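Local coordinates for binding domain (Hc) of Paraclostridial Mosquitocidal Protein 1 (Paraclostridium bifermentans, PDB 6HOX) that targets host nerve cells as the receptor-binding part of a botulinum-like neurotoxin whose heavy chain delivers the light chain into the host cytosol, at residues 36-39 with 43-46; 56-61 with 92-97. One frame throughout, in Å; residues are numbered along the deposited sequence.

Contact 1 (36-39 with 43-46)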
loop_
_atom_site.group_PDB
_atom_site.type_symbol
_atom_site.label_atom_id
_atom_site.label_comp_id
_atom_site.label_asym_id
_atom_site.label_seq_id
_atom_site.Cartn_x
_atom_site.Cartn_y
_atom_site.Cartn_z
ATOM N N ILE A 36 3.856 11.237 -19.103
ATOM C CA ILE A 36 2.730 11.645 -18.294
ATOM C C ILE A 36 1.681 12.258 -19.229
ATOM O O ILE A 36 1.984 13.160 -20.016
ATOM C CB ILE A 36 3.233 12.601 -17.188
ATOM C CG1 ILE A 36 4.224 11.877 -16.273
ATOM C CG2 ILE A 36 2.072 13.212 -16.412
ATOM C CD1 ILE A 36 5.163 12.779 -15.513
ATOM N N LYS A 37 0.461 11.719 -19.172
ATOM C CA LYS A 37 -0.643 12.103 -20.058
ATOM C C LYS A 37 -1.960 12.091 -19.282
ATOM O O LYS A 37 -2.053 11.506 -18.201
ATOM C CB LYS A 37 -0.827 11.108 -21.212
ATOM C CG LYS A 37 0.436 10.706 -21.961
ATOM C CD LYS A 37 0.151 9.736 -23.091
ATOM C CE LYS A 37 1.407 9.199 -23.745
ATOM N NZ LYS A 37 1.102 8.099 -24.687
ATOM N N ASP A 38 -2.979 12.702 -19.885
ATOM C CA ASP A 38 -4.356 12.450 -19.544
ATOM C C ASP A 38 -4.761 11.156 -20.255
ATOM O O ASP A 38 -4.734 11.071 -21.471
ATOM C CB ASP A 38 -5.235 13.640 -19.925
ATOM C CG ASP A 38 -6.722 13.368 -19.882
ATOM O OD1 ASP A 38 -7.111 12.432 -19.167
ATOM O OD2 ASP A 38 -7.480 14.115 -20.562
ATOM N N LEU A 39 -5.084 10.132 -19.473
ATOM C CA LEU A 39 -5.355 8.804 -19.992
ATOM C C LEU A 39 -6.838 8.642 -20.334
ATOM O O LEU A 39 -7.210 7.618 -20.848
ATOM C CB LEU A 39 -4.961 7.776 -18.932
ATOM C CG LEU A 39 -3.499 7.747 -18.505
ATOM C CD1 LEU A 39 -3.301 6.695 -17.429
ATOM C CD2 LEU A 39 -2.587 7.458 -19.687
ATOM N N ASN A 43 -7.607 14.237 -23.867
ATOM C CA ASN A 43 -6.472 14.927 -24.427
ATOM C C ASN A 43 -6.276 16.260 -23.692
ATOM O O ASN A 43 -5.953 17.263 -24.310
ATOM C CB ASN A 43 -6.663 15.136 -25.936
ATOM C CG ASN A 43 -5.387 15.538 -26.639
ATOM O OD1 ASN A 43 -4.327 14.994 -26.342
ATOM N ND2 ASN A 43 -5.476 16.491 -27.557
ATOM N N THR A 44 -6.516 16.273 -22.375
ATOM C CA THR A 44 -6.409 17.498 -21.580
ATOM C C THR A 44 -4.976 18.019 -21.633
ATOM O O THR A 44 -4.048 17.231 -21.511
ATOM C CB THR A 44 -6.735 17.276 -20.101
ATOM O OG1 THR A 44 -7.964 16.555 -20.007
ATOM C CG2 THR A 44 -6.817 18.574 -19.330
ATOM N N ASN A 45 -4.812 19.342 -21.743
ATOM C CA ASN A 45 -3.491 19.931 -21.861
ATOM C C ASN A 45 -2.812 20.014 -20.484
ATOM O O ASN A 45 -3.331 20.630 -19.567
ATOM C CB ASN A 45 -3.550 21.315 -22.494
ATOM C CG ASN A 45 -2.170 21.827 -22.835
ATOM O OD1 ASN A 45 -1.759 22.870 -22.333
ATOM N ND2 ASN A 45 -1.442 21.077 -23.647
ATOM N N LEU A 46 -1.642 19.380 -20.372
ATOM C CA LEU A 46 -0.819 19.360 -19.161
ATOM C C LEU A 46 0.491 20.083 -19.443
ATOM O O LEU A 46 1.063 19.936 -20.521
ATOM C CB LEU A 46 -0.425 17.930 -18.760
ATOM C CG LEU A 46 -1.449 16.826 -18.949
ATOM C CD1 LEU A 46 -0.790 15.483 -18.709
ATOM C CD2 LEU A 46 -2.615 17.004 -18.000
HETATM O O HOH W 1 -2.605 14.440 -22.248
#
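The turn that follows strand 35-38, at one end of the jelly-roll-like N-terminal half of the binding domain, is closed by the carboxylate of Asp38 taking hold of Thr44. One oxygen takes both direct hydrogen bonds of the contact. Asp38 OD2 accepts the backbone N-H of Thr44 at 3.0 Å in a fairly straight bond (162° at the hydrogen), through the anti lone pair that faces away from OD1. The hydroxyl of the same threonine adds a very short bond, Thr44 OG1 to Asp38 OD2 at 2.5 Å, and comes down on the oxygen from 52° above the carboxylate plane. Both donors of Thr44 can reach the same oxygen because OG1 lies beside its own backbone N, with chi1 at -49°. Asp38 in turn swings CG anti to its N, which carries the acid across the mouth of the turn.

The other oxygen, OD1, looks back to Ser40 OG and to the backbone N of Ser28 on strand 25-32. A single carboxylate thus links the antiparallel hairpin of strands 25-32 and 35-38 to the chain leaving it, bonded through both oxygens, which should limit its rotation; so many donors would probably keep it ionised.

Further along, the two backbones are spaced by a water. It accepts from Asp38 N at 3.0 Å and donates to Thr44 O at 3.2 Å, bridging strand and turn where they do not pair directly. Beyond it Leu46 lays one methyl on the strand backbone: CD1 sits 3.6 Å from Lys37 C, and only loosely meets a side chain, Ile36 CG2 at 4.3 Å. Phe27 on strand 25-32 and Val75 on strand 73-75 touch both Thr44 and Leu46.

Contact 2 (56-61 with 92-97)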
loop_
_atom_site.group_PDB
_atom_site.type_symbol
_atom_site.label_atom_id
_atom_site.label_comp_id
_atom_site.label_asym_id
_atom_site.label_seq_id
_atom_site.Cartn_x
_atom_site.Cartn_y
_atom_site.Cartn_z
ATOM N N ASP A 56 9.063 3.535 -10.741
ATOM C CA ASP A 56 8.337 2.302 -10.632
ATOM C C ASP A 56 7.172 2.517 -9.664
ATOM O O ASP A 56 7.341 3.194 -8.643
ATOM C CB ASP A 56 9.282 1.177 -10.211
ATOM C CG ASP A 56 10.289 0.887 -11.311
ATOM O OD1 ASP A 56 9.857 0.539 -12.439
ATOM O OD2 ASP A 56 11.475 1.046 -11.052
ATOM N N GLY A 57 6.016 1.920 -9.995
ATOM C CA GLY A 57 4.771 2.131 -9.262
ATOM C C GLY A 57 4.039 0.843 -8.951
ATOM O O GLY A 57 4.609 -0.224 -8.948
ATOM N N ARG A 58 2.750 0.963 -8.645
ATOM C CA ARG A 58 1.944 -0.182 -8.180
ATOM C C ARG A 58 1.385 -0.940 -9.385
ATOM O O ARG A 58 0.855 -2.054 -9.239
ATOM C CB ARG A 58 0.793 0.284 -7.277
ATOM C CG ARG A 58 -0.151 1.287 -7.940
ATOM C CD ARG A 58 -1.469 1.466 -7.188
ATOM N NE ARG A 58 -2.173 0.219 -6.910
ATOM C CZ ARG A 58 -2.909 -0.441 -7.798
ATOM N NH1 ARG A 58 -3.093 0.055 -9.015
ATOM N NH2 ARG A 58 -3.435 -1.602 -7.467
ATOM N N ASP A 59 1.470 -0.311 -10.558
ATOM C CA ASP A 59 0.990 -0.896 -11.800
ATOM C C ASP A 59 1.779 -0.279 -12.958
ATOM O O ASP A 59 1.350 0.696 -13.601
ATOM C CB ASP A 59 -0.516 -0.672 -11.943
ATOM C CG ASP A 59 -1.082 -1.277 -13.211
ATOM O OD1 ASP A 59 -0.299 -1.896 -13.968
ATOM O OD2 ASP A 59 -2.285 -1.122 -13.432
ATOM N N SER A 60 2.972 -0.809 -13.196
ATOM C CA SER A 60 3.920 -0.093 -14.028
ATOM C C SER A 60 4.191 1.292 -13.391
ATOM O O SER A 60 4.115 1.445 -12.168
ATOM C CB SER A 60 3.414 -0.008 -15.454
ATOM O OG SER A 60 4.497 0.126 -16.359
ATOM N N LYS A 61 4.480 2.309 -14.207
ATOM C CA LYS A 61 5.177 3.495 -13.746
ATOM C C LYS A 61 4.204 4.473 -13.059
ATOM O O LYS A 61 3.002 4.470 -13.296
ATOM C CB LYS A 61 5.894 4.162 -14.923
ATOM C CG LYS A 61 6.900 3.271 -15.639
ATOM C CD LYS A 61 8.207 3.122 -14.887
ATOM C CE LYS A 61 9.255 2.387 -15.698
ATOM N NZ LYS A 61 10.468 2.061 -14.900
ATOM N N SER A 92 -10.607 10.730 -7.511
ATOM C CA SER A 92 -9.937 9.514 -7.001
ATOM C C SER A 92 -8.454 9.519 -7.391
ATOM O O SER A 92 -8.050 10.159 -8.357
ATOM C CB SER A 92 -10.635 8.245 -7.438
ATOM O OG SER A 92 -10.499 7.978 -8.828
ATOM N N PHE A 93 -7.635 8.837 -6.587
ATOM C CA PHE A 93 -6.210 8.727 -6.869
ATOM C C PHE A 93 -5.551 7.698 -5.948
ATOM O O PHE A 93 -5.971 7.463 -4.765
ATOM C CB PHE A 93 -5.505 10.083 -6.713
ATOM C CG PHE A 93 -5.653 10.755 -5.369
ATOM C CD1 PHE A 93 -6.747 11.560 -5.094
ATOM C CD2 PHE A 93 -4.682 10.618 -4.396
ATOM C CE1 PHE A 93 -6.893 12.176 -3.864
ATOM C CE2 PHE A 93 -4.806 11.266 -3.179
ATOM C CZ PHE A 93 -5.920 12.030 -2.908
ATOM N N TRP A 94 -4.490 7.097 -6.499
ATOM C CA TRP A 94 -3.543 6.315 -5.735
ATOM C C TRP A 94 -2.450 7.257 -5.245
ATOM O O TRP A 94 -1.936 8.057 -6.037
ATOM C CB TRP A 94 -2.955 5.199 -6.592
ATOM C CG TRP A 94 -3.864 4.025 -6.757
ATOM C CD1 TRP A 94 -4.621 3.705 -7.846
ATOM C CD2 TRP A 94 -4.102 2.992 -5.784
ATOM N NE1 TRP A 94 -5.299 2.537 -7.627
ATOM C CE2 TRP A 94 -4.993 2.070 -6.375
ATOM C CE3 TRP A 94 -3.629 2.743 -4.487
ATOM C CZ2 TRP A 94 -5.445 0.943 -5.692
ATOM C CZ3 TRP A 94 -4.058 1.611 -3.826
ATOM C CH2 TRP A 94 -4.952 0.725 -4.425
ATOM N N ILE A 95 -2.105 7.135 -3.962
ATOM C CA ILE A 95 -1.067 7.920 -3.349
ATOM C C ILE A 95 -0.167 7.011 -2.511
ATOM O O ILE A 95 -0.630 6.069 -1.852
ATOM C CB ILE A 95 -1.655 9.075 -2.514
ATOM C CG1 ILE A 95 -0.606 10.170 -2.299
ATOM C CG2 ILE A 95 -2.252 8.586 -1.205
ATOM C CD1 ILE A 95 -1.140 11.399 -1.578
ATOM N N ARG A 96 1.132 7.299 -2.558
ATOM C CA ARG A 96 2.092 6.690 -1.678
ATOM C C ARG A 96 2.908 7.812 -1.039
ATOM O O ARG A 96 3.678 8.487 -1.728
ATOM C CB ARG A 96 2.974 5.700 -2.441
ATOM C CG ARG A 96 3.809 4.790 -1.551
ATOM C CD ARG A 96 4.664 3.846 -2.365
ATOM N NE ARG A 96 5.559 3.029 -1.554
ATOM C CZ ARG A 96 6.484 2.212 -2.051
ATOM N NH1 ARG A 96 6.755 2.224 -3.344
ATOM N NH2 ARG A 96 7.159 1.401 -1.256
ATOM N N VAL A 97 2.670 8.018 0.254
ATOM C CA VAL A 97 3.314 9.013 1.068
ATOM C C VAL A 97 4.335 8.348 1.972
ATOM O O VAL A 97 3.995 7.380 2.653
ATOM C CB VAL A 97 2.278 9.758 1.920
ATOM C CG1 VAL A 97 2.927 10.812 2.804
ATOM C CG2 VAL A 97 1.167 10.346 1.057
HETATM O O HOH W 2 6.372 3.304 -5.974
#
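This is a buried cation-pi stack in the jelly-roll-like N-terminal half, where Arg58, from the loop between strands 53-56 and 61-66, lies on the indole of Trp94 in strand 89-96. Guanidinium and ring are almost parallel, their planes only 5° apart and their centres 3.9 Å apart. Arg58 CZ stands 3.9 Å from the centroid of the six-membered ring of Trp94, over its face. The aliphatic part joins in: Arg58 CD makes a CH-pi contact, 3.5 Å from the centroid of the five-membered ring of Trp94. Between them NE rides over the middle of the indole, so the arginine covers both rings with one continuous strip of atoms. A bend at chi3 (-53°) turns the end of the chain flat against the face it reaches.

His168 and Tyr243 pack edge-to-face with Trp94. Arg250, which bonds to Arg58 O, and Tyr381, which touches Trp94, come from the C-terminal, trefoil-type part, placing the stack beside the junction of the two halves. A water donates to Asp56 O at 2.8 Å and accepts from Arg96 NH1 at 2.9 Å.

No direct hydrogen bond joins loop to strand; the stack spends none of the arginine's N-H groups on the tryptophan. NH2 makes a weak hydrogen bond to Tyr243 O, and the indole's pi electrons probably help offset the cost of burying the charge.

In the fold
From the N terminus, the chain runs through strands 25-32 and 35-38, and contact 1 closes the short turn that leads on to strand 46-48. Contact 2 opens only later, at 56-61, after strand 53-56, and joins that loop to 92-97 some thirty residues on. The two are therefore in series, neither nested nor crossed. Their centres lie about 17 Å apart and their nearest atoms about 8 Å, with no touch between them, yet both reach the same antiparallel sheet of the N-terminal half. Contact 1 works at its edge, far from the centre of the chain; contact 2 lies deeper, bringing a loop onto strand 89-96.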